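Local coordinates for leucine-rich repeat protein (Bacteroides thetaiotaomicron, PDB 4ECN) that is of unknown function but, as an extracellular leucine-rich repeat protein with two N-terminal DUF4458 domains, probably binds other proteins, at residues D492-E497 / E516-N521; P548-F553 / Q570-L575; L735-L740 / V760-F765. All coordinates share one frame; numbering follows the deposited sequence.

Contact 1 (D492-E497 / E516-N521); sequences DLTDVE and ELQSLN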
loop_
_atom_site.group_PDB
_atom_site.type_symbol
_atom_site.label_atom_id
_atom_site.label_comp_id
_atom_site.label_asym_id
_atom_site.label_seq_id
_atom_site.Cartn_x
_atom_site.Cartn_y
_atom_site.Cartn_z
ATOM N N ASP A 492 -12.418 -1.804 20.230
ATOM C CA ASP A 492 -12.775 -2.197 18.867
ATOM C C ASP A 492 -11.546 -2.265 17.945
ATOM O O ASP A 492 -11.672 -2.756 16.825
ATOM C CB ASP A 492 -13.798 -1.209 18.271
ATOM C CG ASP A 492 -15.264 -1.408 18.658
ATOM O OD1 ASP A 492 -15.531 -2.085 19.692
ATOM O OD2 ASP A 492 -16.146 -0.867 17.937
ATOM N N LEU A 493 -10.372 -1.755 18.405
ATOM C CA LEU A 493 -9.129 -1.711 17.627
ATOM C C LEU A 493 -8.460 -3.091 17.630
ATOM O O LEU A 493 -7.762 -3.456 18.581
ATOM C CB LEU A 493 -8.167 -0.609 18.157
ATOM C CG LEU A 493 -6.822 -0.396 17.416
ATOM C CD1 LEU A 493 -7.006 -0.202 15.920
ATOM C CD2 LEU A 493 -6.094 0.779 17.961
ATOM N N THR A 494 -8.657 -3.833 16.531
ATOM C CA THR A 494 -8.153 -5.192 16.359
ATOM C C THR A 494 -6.972 -5.267 15.409
ATOM O O THR A 494 -6.201 -6.222 15.480
ATOM C CB THR A 494 -9.275 -6.083 15.820
ATOM O OG1 THR A 494 -9.732 -5.571 14.564
ATOM C CG2 THR A 494 -10.435 -6.190 16.785
ATOM N N ASP A 495 -6.843 -4.293 14.496
ATOM C CA ASP A 495 -5.771 -4.309 13.504
ATOM C C ASP A 495 -4.898 -3.092 13.601
ATOM O O ASP A 495 -5.414 -1.980 13.626
ATOM C CB ASP A 495 -6.354 -4.402 12.093
ATOM C CG ASP A 495 -6.934 -5.761 11.754
ATOM O OD1 ASP A 495 -7.857 -6.213 12.475
ATOM O OD2 ASP A 495 -6.505 -6.344 10.737
ATOM N N VAL A 496 -3.559 -3.311 13.657
ATOM C CA VAL A 496 -2.515 -2.267 13.712
ATOM C C VAL A 496 -1.403 -2.646 12.771
ATOM O O VAL A 496 -1.021 -3.817 12.726
ATOM C CB VAL A 496 -1.944 -1.991 15.132
ATOM C CG1 VAL A 496 -0.874 -0.900 15.098
ATOM C CG2 VAL A 496 -3.045 -1.625 16.123
ATOM N N GLU A 497 -0.892 -1.654 12.016
ATOM C CA GLU A 497 0.256 -1.786 11.131
ATOM C C GLU A 497 1.257 -0.682 11.436
ATOM O O GLU A 497 0.904 0.498 11.473
ATOM C CB GLU A 497 -0.139 -1.768 9.649
ATOM C CG GLU A 497 1.039 -1.848 8.678
ATOM C CD GLU A 497 0.661 -2.153 7.239
ATOM O OE1 GLU A 497 0.170 -3.278 6.974
ATOM O OE2 GLU A 497 0.906 -1.287 6.369
ATOM N N GLU A 516 -7.954 -5.318 22.699
ATOM C CA GLU A 516 -8.407 -6.354 21.775
ATOM C C GLU A 516 -7.594 -6.442 20.470
ATOM O O GLU A 516 -8.168 -6.694 19.410
ATOM C CB GLU A 516 -9.878 -6.072 21.428
ATOM C CG GLU A 516 -10.815 -6.145 22.631
ATOM C CD GLU A 516 -10.929 -7.489 23.332
ATOM O OE1 GLU A 516 -10.785 -8.540 22.661
ATOM O OE2 GLU A 516 -11.214 -7.485 24.553
ATOM N N LEU A 517 -6.266 -6.328 20.553
ATOM C CA LEU A 517 -5.406 -6.438 19.372
ATOM C C LEU A 517 -5.416 -7.889 18.867
ATOM O O LEU A 517 -5.322 -8.820 19.660
ATOM C CB LEU A 517 -3.976 -5.955 19.704
ATOM C CG LEU A 517 -2.921 -5.897 18.585
ATOM C CD1 LEU A 517 -3.327 -4.959 17.468
ATOM C CD2 LEU A 517 -1.557 -5.471 19.127
ATOM N N GLN A 518 -5.567 -8.069 17.554
ATOM C CA GLN A 518 -5.661 -9.376 16.914
ATOM C C GLN A 518 -4.664 -9.561 15.789
ATOM O O GLN A 518 -4.160 -10.669 15.605
ATOM C CB GLN A 518 -7.070 -9.571 16.334
ATOM C CG GLN A 518 -8.175 -9.711 17.369
ATOM C CD GLN A 518 -9.508 -9.875 16.698
ATOM O OE1 GLN A 518 -9.632 -9.904 15.471
ATOM N NE2 GLN A 518 -10.539 -9.989 17.490
ATOM N N SER A 519 -4.453 -8.509 14.982
ATOM C CA SER A 519 -3.567 -8.497 13.825
ATOM C C SER A 519 -2.542 -7.381 13.969
ATOM O O SER A 519 -2.920 -6.219 14.152
ATOM C CB SER A 519 -4.384 -8.322 12.552
ATOM O OG SER A 519 -3.567 -8.037 11.426
ATOM N N LEU A 520 -1.249 -7.732 13.873
ATOM C CA LEU A 520 -0.133 -6.800 13.997
ATOM C C LEU A 520 0.914 -7.074 12.924
ATOM O O LEU A 520 1.297 -8.231 12.707
ATOM C CB LEU A 520 0.487 -6.919 15.404
ATOM C CG LEU A 520 1.651 -5.999 15.759
ATOM C CD1 LEU A 520 1.196 -4.581 15.918
ATOM C CD2 LEU A 520 2.333 -6.457 17.016
ATOM N N ASN A 521 1.367 -6.001 12.249
ATOM C CA ASN A 521 2.386 -6.029 11.200
ATOM C C ASN A 521 3.488 -5.089 11.581
ATOM O O ASN A 521 3.246 -3.872 11.621
ATOM C CB ASN A 521 1.784 -5.645 9.850
ATOM C CG ASN A 521 2.685 -5.876 8.667
ATOM O OD1 ASN A 521 3.874 -5.552 8.663
ATOM N ND2 ASN A 521 2.113 -6.394 7.595
HETATM O O HOH W 1 -7.792 -3.030 21.137
#
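Thr494 and Gln518 carry the start of this parallel strand pairing. The carbonyl oxygen of Thr494 takes two backbone donors: Ser519 N at 2.9 Å from Thr494 O, nearly along the C=O axis, and Gln518 N at 2.8 Å from the same oxygen, tilted slightly from the carbonyl plane. Beyond it the usual parallel ladder follows, Val496 N giving to Ser519 O at 3.0 Å and Asn521 N to Val496 O at 3.3 Å. Ahead of it, in the loops leading into the strands, a water bridges the backbones, donating to Leu493 O and accepting from Glu516 N. The two side chains of the opening pair run alongside each other, Thr494 CG2 lying 3.8 Å from Gln518 CD. Thr494 OG1, held between backbone N and carbonyl carbon (chi1 60°), donates to the anti lone pair of Asp495 OD1 and is also hydrogen-bonded to Lys380 NZ. Arg384 satisfies both Asp495 OD1, by a salt bridge, and Gln518 OE1. Glu497 and Asn521 point the same way, but Glu497 OE1 is hydrogen-bonded to His357 ND1. On the opposite face Val496 CG2 meets Leu517 CD1 at 3.6 Å, their side chains crossing at about a right angle. The pair belongs to the parallel run of a leucine-rich repeat sheet, flanked by strands 452-456 and 552-554, with helix 377-384 against the Thr494, Asp495 and Ser519 side chains.

Contact 2 (P548-F553 / Q570-L575); sequences PKIQIF and QKMVKL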
loop_
_atom_site.group_PDB
_atom_site.type_symbol
_atom_site.label_atom_id
_atom_site.label_comp_id
_atom_site.label_asym_id
_atom_site.label_seq_id
_atom_site.Cartn_x
_atom_site.Cartn_y
_atom_site.Cartn_z
ATOM N N PRO A 548 -2.489 -13.397 24.828
ATOM C CA PRO A 548 -3.468 -14.423 24.448
ATOM C C PRO A 548 -4.499 -13.976 23.371
ATOM O O PRO A 548 -5.388 -14.778 23.045
ATOM C CB PRO A 548 -4.182 -14.697 25.777
ATOM C CG PRO A 548 -4.130 -13.430 26.494
ATOM C CD PRO A 548 -2.813 -12.817 26.149
ATOM N N LYS A 549 -4.390 -12.732 22.816
ATOM C CA LYS A 549 -5.354 -12.171 21.838
ATOM C C LYS A 549 -4.839 -12.121 20.371
ATOM O O LYS A 549 -5.668 -12.125 19.447
ATOM C CB LYS A 549 -5.754 -10.732 22.234
ATOM C CG LYS A 549 -6.609 -10.621 23.477
ATOM C CD LYS A 549 -8.104 -10.771 23.230
ATOM C CE LYS A 549 -8.871 -10.792 24.534
ATOM N NZ LYS A 549 -8.490 -9.672 25.432
ATOM N N ILE A 550 -3.496 -11.996 20.175
ATOM C CA ILE A 550 -2.841 -11.920 18.862
ATOM C C ILE A 550 -3.173 -13.187 18.090
ATOM O O ILE A 550 -3.064 -14.286 18.646
ATOM C CB ILE A 550 -1.289 -11.687 18.945
ATOM C CG1 ILE A 550 -0.888 -10.487 19.853
ATOM C CG2 ILE A 550 -0.606 -11.602 17.546
ATOM C CD1 ILE A 550 -1.073 -9.096 19.284
ATOM N N GLN A 551 -3.602 -13.002 16.822
ATOM C CA GLN A 551 -3.987 -14.029 15.858
ATOM C C GLN A 551 -3.064 -14.009 14.630
ATOM O O GLN A 551 -2.704 -15.072 14.103
ATOM C CB GLN A 551 -5.452 -13.812 15.423
ATOM C CG GLN A 551 -6.499 -14.065 16.521
ATOM C CD GLN A 551 -7.902 -13.663 16.132
ATOM O OE1 GLN A 551 -8.284 -13.633 14.953
ATOM N NE2 GLN A 551 -8.702 -13.328 17.132
ATOM N N ILE A 552 -2.691 -12.791 14.169
ATOM C CA ILE A 552 -1.823 -12.577 13.005
ATOM C C ILE A 552 -0.618 -11.772 13.426
ATOM O O ILE A 552 -0.754 -10.670 13.960
ATOM C CB ILE A 552 -2.602 -11.874 11.860
ATOM C CG1 ILE A 552 -3.797 -12.744 11.387
ATOM C CG2 ILE A 552 -1.684 -11.483 10.700
ATOM C CD1 ILE A 552 -4.869 -11.992 10.773
ATOM N N PHE A 553 0.566 -12.303 13.159
ATOM C CA PHE A 553 1.775 -11.581 13.468
ATOM C C PHE A 553 2.737 -11.619 12.246
ATOM O O PHE A 553 3.248 -12.673 11.875
ATOM C CB PHE A 553 2.410 -12.149 14.740
ATOM C CG PHE A 553 3.574 -11.368 15.300
ATOM C CD1 PHE A 553 3.561 -9.978 15.309
ATOM C CD2 PHE A 553 4.639 -12.020 15.907
ATOM C CE1 PHE A 553 4.633 -9.260 15.830
ATOM C CE2 PHE A 553 5.707 -11.302 16.444
ATOM C CZ PHE A 553 5.698 -9.926 16.405
ATOM N N GLN A 570 4.229 -19.897 24.181
ATOM C CA GLN A 570 3.107 -20.785 24.500
ATOM C C GLN A 570 1.863 -19.994 24.929
ATOM O O GLN A 570 0.752 -20.494 24.767
ATOM C CB GLN A 570 3.498 -21.758 25.626
ATOM C CG GLN A 570 4.563 -22.789 25.250
ATOM C CD GLN A 570 4.940 -23.694 26.402
ATOM O OE1 GLN A 570 4.130 -24.027 27.266
ATOM N NE2 GLN A 570 6.167 -24.173 26.402
ATOM N N LYS A 571 2.048 -18.775 25.499
ATOM C CA LYS A 571 0.955 -17.915 25.967
ATOM C C LYS A 571 0.145 -17.356 24.781
ATOM O O LYS A 571 -1.028 -17.012 24.960
ATOM C CB LYS A 571 1.478 -16.764 26.841
ATOM C CG LYS A 571 2.274 -17.229 28.065
ATOM C CD LYS A 571 2.774 -16.072 28.931
ATOM C CE LYS A 571 3.766 -16.534 29.969
ATOM N NZ LYS A 571 4.323 -15.410 30.768
HETATM N N MSE A 572 0.745 -17.309 23.569
HETATM C CA MSE A 572 0.100 -16.816 22.342
HETATM C C MSE A 572 -0.845 -17.897 21.794
HETATM O O MSE A 572 -0.692 -18.399 20.678
HETATM C CB MSE A 572 1.150 -16.408 21.300
HETATM C CG MSE A 572 2.153 -15.397 21.808
HETATM SE SE MSE A 572 3.048 -14.589 20.309
HETATM C CE MSE A 572 1.866 -13.137 20.017
ATOM N N VAL A 573 -1.837 -18.222 22.611
ATOM C CA VAL A 573 -2.840 -19.260 22.468
ATOM C C VAL A 573 -3.670 -19.098 21.168
ATOM O O VAL A 573 -3.989 -20.115 20.553
ATOM C CB VAL A 573 -3.721 -19.201 23.748
ATOM C CG1 VAL A 573 -5.187 -19.529 23.486
ATOM C CG2 VAL A 573 -3.141 -20.103 24.832
ATOM N N LYS A 574 -4.004 -17.861 20.755
ATOM C CA LYS A 574 -4.856 -17.663 19.588
ATOM C C LYS A 574 -4.075 -17.345 18.310
ATOM O O LYS A 574 -4.690 -16.875 17.350
ATOM C CB LYS A 574 -5.858 -16.532 19.845
ATOM C CG LYS A 574 -6.985 -16.915 20.788
ATOM C CD LYS A 574 -8.024 -15.807 20.942
ATOM C CE LYS A 574 -8.955 -15.641 19.762
ATOM N NZ LYS A 574 -9.850 -14.464 19.940
ATOM N N LEU A 575 -2.761 -17.635 18.253
ATOM C CA LEU A 575 -1.961 -17.321 17.065
ATOM C C LEU A 575 -2.333 -18.277 15.922
ATOM O O LEU A 575 -2.580 -19.462 16.171
ATOM C CB LEU A 575 -0.460 -17.384 17.386
ATOM C CG LEU A 575 0.517 -16.911 16.293
ATOM C CD1 LEU A 575 0.469 -15.397 16.112
ATOM C CD2 LEU A 575 1.927 -17.313 16.632
#
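Ile550 and the selenomethionine Met572 lie side by side, pointing the same way, and the methyl end of one closes on the branch point of the other: Met572 CE is 3.6 Å from Ile550 CB. A bend at chi3 (90°) brings that methyl back toward the isoleucine, although the bond leaving the Met572 backbone does not itself point there. Leu575 flanks Ile550 in the same sense. Its CG is anti to the backbone N (chi1 -173°), which carries CD1 back across the contact to Phe553 CB at 4.0 Å and, a little farther off, to Ile550 CG2. Leu575 CD1 thus faces both the isoleucine branch and the foot of the phenylalanine. On the outer side Gln551 and Lys574 also run alongside each other; Gln551 CG rests 3.4 Å from Lys574 O, and the CA-H of Gln551 points at that same oxygen. Lys574 CG lies against the carbonyl oxygen of Pro548 at 3.5 Å. An alanine in place of Gln551 would probably leave the alkyl chain and carbonyl of Lys574 with less cover and the lysine chain freer to turn. The second segment shapes itself by a type I turn from Met572 to Leu575, closed by Leu575 N to Met572 O at 3.3 Å. Helix 530-542 covers the apolar side, where Trp537 and Ala541 touch Met572 and the Trp537 ring meets that of Phe553. Aliphatic side chains stacked from one turn to the next, each turn leading into a parallel strand (552-554, then 577-579), are characteristic of a leucine-rich repeat solenoid.

Contact 3 (L735-L740 / V760-F765); sequences LRFNKL and VSYNCF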
loop_
_atom_site.group_PDB
_atom_site.type_symbol
_atom_site.label_atom_id
_atom_site.label_comp_id
_atom_site.label_asym_id
_atom_site.label_seq_id
_atom_site.Cartn_x
_atom_site.Cartn_y
_atom_site.Cartn_z
ATOM N N LEU A 735 13.276 -34.315 -11.158
ATOM C CA LEU A 735 14.532 -34.887 -10.691
ATOM C C LEU A 735 15.708 -34.317 -11.439
ATOM O O LEU A 735 16.794 -34.868 -11.332
ATOM C CB LEU A 735 14.504 -36.422 -10.815
ATOM C CG LEU A 735 13.738 -37.159 -9.685
ATOM C CD1 LEU A 735 13.406 -38.536 -10.101
ATOM C CD2 LEU A 735 14.551 -37.210 -8.403
ATOM N N ARG A 736 15.535 -33.151 -12.089
ATOM C CA ARG A 736 16.626 -32.456 -12.786
ATOM C C ARG A 736 17.763 -32.086 -11.883
ATOM O O ARG A 736 17.533 -31.813 -10.710
ATOM C CB ARG A 736 16.149 -31.160 -13.418
ATOM C CG ARG A 736 15.296 -31.260 -14.644
ATOM C CD ARG A 736 14.935 -29.860 -15.024
ATOM N NE ARG A 736 14.312 -29.185 -13.884
ATOM C CZ ARG A 736 14.505 -27.909 -13.577
ATOM N NH1 ARG A 736 15.297 -27.150 -14.332
ATOM N NH2 ARG A 736 13.894 -27.374 -12.521
ATOM N N PHE A 737 18.979 -32.004 -12.436
ATOM C CA PHE A 737 20.190 -31.602 -11.724
ATOM C C PHE A 737 20.456 -32.507 -10.528
ATOM O O PHE A 737 20.494 -32.072 -9.384
ATOM C CB PHE A 737 20.134 -30.123 -11.286
ATOM C CG PHE A 737 20.056 -29.190 -12.470
ATOM C CD1 PHE A 737 21.196 -28.863 -13.194
ATOM C CD2 PHE A 737 18.841 -28.658 -12.877
ATOM C CE1 PHE A 737 21.122 -28.015 -14.300
ATOM C CE2 PHE A 737 18.771 -27.800 -13.975
ATOM C CZ PHE A 737 19.913 -27.493 -14.688
ATOM N N ASN A 738 20.647 -33.777 -10.822
ATOM C CA ASN A 738 21.103 -34.806 -9.896
ATOM C C ASN A 738 22.264 -35.494 -10.585
ATOM O O ASN A 738 22.829 -34.938 -11.538
ATOM C CB ASN A 738 19.979 -35.769 -9.476
ATOM C CG ASN A 738 19.081 -35.232 -8.399
ATOM O OD1 ASN A 738 19.266 -35.526 -7.223
ATOM N ND2 ASN A 738 18.099 -34.426 -8.780
ATOM N N LYS A 739 22.610 -36.694 -10.149
ATOM C CA LYS A 739 23.710 -37.443 -10.743
ATOM C C LYS A 739 23.226 -38.872 -11.070
ATOM O O LYS A 739 24.034 -39.807 -11.101
ATOM C CB LYS A 739 24.905 -37.435 -9.767
ATOM C CG LYS A 739 25.565 -36.069 -9.565
ATOM C CD LYS A 739 26.559 -36.147 -8.399
ATOM C CE LYS A 739 27.353 -34.883 -8.140
ATOM N NZ LYS A 739 28.259 -35.032 -6.965
ATOM N N LEU A 740 21.907 -39.019 -11.345
ATOM C CA LEU A 740 21.226 -40.300 -11.590
ATOM C C LEU A 740 21.762 -41.018 -12.789
ATOM O O LEU A 740 21.925 -40.418 -13.841
ATOM C CB LEU A 740 19.702 -40.126 -11.782
ATOM C CG LEU A 740 18.936 -39.443 -10.652
ATOM C CD1 LEU A 740 17.642 -38.856 -11.149
ATOM C CD2 LEU A 740 18.774 -40.351 -9.481
ATOM N N VAL A 760 14.039 -35.661 -15.952
ATOM C CA VAL A 760 15.315 -36.186 -15.474
ATOM C C VAL A 760 16.465 -35.506 -16.245
ATOM O O VAL A 760 17.557 -36.079 -16.347
ATOM C CB VAL A 760 15.438 -37.737 -15.516
ATOM C CG1 VAL A 760 14.701 -38.364 -14.353
ATOM C CG2 VAL A 760 14.983 -38.331 -16.845
ATOM N N SER A 761 16.225 -34.259 -16.747
ATOM C CA SER A 761 17.242 -33.487 -17.461
ATOM C C SER A 761 18.396 -33.142 -16.542
ATOM O O SER A 761 18.176 -32.929 -15.343
ATOM C CB SER A 761 16.657 -32.215 -18.057
ATOM O OG SER A 761 15.699 -32.555 -19.042
ATOM N N TYR A 762 19.631 -33.084 -17.100
ATOM C CA TYR A 762 20.868 -32.769 -16.370
ATOM C C TYR A 762 21.086 -33.837 -15.303
ATOM O O TYR A 762 20.858 -33.617 -14.118
ATOM C CB TYR A 762 20.828 -31.348 -15.775
ATOM C CG TYR A 762 20.732 -30.252 -16.821
ATOM C CD1 TYR A 762 19.498 -29.832 -17.310
ATOM C CD2 TYR A 762 21.872 -29.605 -17.289
ATOM C CE1 TYR A 762 19.404 -28.820 -18.263
ATOM C CE2 TYR A 762 21.789 -28.585 -18.235
ATOM C CZ TYR A 762 20.554 -28.208 -18.738
ATOM O OH TYR A 762 20.476 -27.205 -19.686
ATOM N N ASN A 763 21.410 -35.037 -15.771
ATOM C CA ASN A 763 21.675 -36.219 -14.969
ATOM C C ASN A 763 22.766 -36.999 -15.668
ATOM O O ASN A 763 23.415 -36.447 -16.572
ATOM C CB ASN A 763 20.403 -37.047 -14.721
ATOM C CG ASN A 763 19.671 -36.624 -13.460
ATOM O OD1 ASN A 763 20.119 -36.884 -12.351
ATOM N ND2 ASN A 763 18.526 -35.976 -13.595
ATOM N N CYS A 764 22.998 -38.257 -15.250
ATOM C CA CYS A 764 24.072 -39.050 -15.809
ATOM C C CYS A 764 23.540 -40.356 -16.399
ATOM O O CYS A 764 24.111 -41.419 -16.152
ATOM C CB CYS A 764 25.126 -39.312 -14.743
ATOM S SG CYS A 764 25.662 -37.825 -13.865
ATOM N N PHE A 765 22.518 -40.262 -17.268
ATOM C CA PHE A 765 21.940 -41.417 -17.949
ATOM C C PHE A 765 22.643 -41.669 -19.297
ATOM O O PHE A 765 22.660 -40.797 -20.174
ATOM C CB PHE A 765 20.441 -41.229 -18.152
ATOM C CG PHE A 765 19.603 -41.342 -16.898
ATOM C CD1 PHE A 765 19.349 -42.585 -16.320
ATOM C CD2 PHE A 765 18.973 -40.224 -16.360
ATOM C CE1 PHE A 765 18.523 -42.697 -15.202
ATOM C CE2 PHE A 765 18.146 -40.340 -15.245
ATOM C CZ PHE A 765 17.937 -41.572 -14.666
#
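Asn763 reaches across to Leu735 and Leu740 as a rung of the asparagine ladder of a leucine-rich repeat solenoid, whose successive turns carry the pattern LxxNxL, here LRFNKL over VSYNCF, where valine and phenylalanine take the leucine places. The tight part is centred on this buried amide. Its ND2 donates to Leu735 O at 3.1 Å, almost straight and with the acceptor in the amide plane, and also to Val760 O of its own turn. OD1 accepts from Leu740 N at 3.0 Å, so both ends of the group are held and its rotation is fixed. The Leu740 side chain lies alongside the amide, with CG, CB and CD1 all close to OD1. Asn738, one turn earlier, repeats the pattern with Leu704 O and Met709 N. Leu735 CB touches Val760 CG1 at 4.0 Å on the apolar side, and Leu740 CB meets Phe765 CZ at 3.7 Å. Backbone bonds join the turns on both sides of the ladder: Phe737 N to Ser761 O, and Cys764 N to Leu740 O at 2.8 Å.

The outer side is partly exposed, though Phe737 and Tyr762 still stack closely there, offset, with centroids 4.3 Å apart and planes at 16°, and His785 continues the stack on Tyr762. Both residues have positive phi, and in both CG is anti to the carbonyl carbon (chi1 -63°), which sets the rings in the same direction. The loose end is Lys739, exposed and offering little more than its CA and CB to Cys764 SG. Nearer the core, Leu735 O takes the ND2 of Asn763 and that of Asn738 from opposite faces of its carbonyl plane.

Contacts 1 and 2 are consecutive steps of one sheet, their centres 12 Å apart, and they touch directly: Gln518 O lies 2.7 Å from Gln551 N and 3.0 Å from Ile552 N, both probable hydrogen bonds. The doubly approached carbonyl of contact 1 at Thr494 is thus followed by a similar one at Gln518, a turn later. Contact 3 lies far along the solenoid, where its segments directly follow strands 732-734 and 757-759 of a second, parallel sheet; its centre is 49 Å from that of contact 1 and 45 Å from that of contact 2, with nearest atoms about 31 and 30 Å away. The sodium ion, at Gln314 and Val317, involves none of the three contacts.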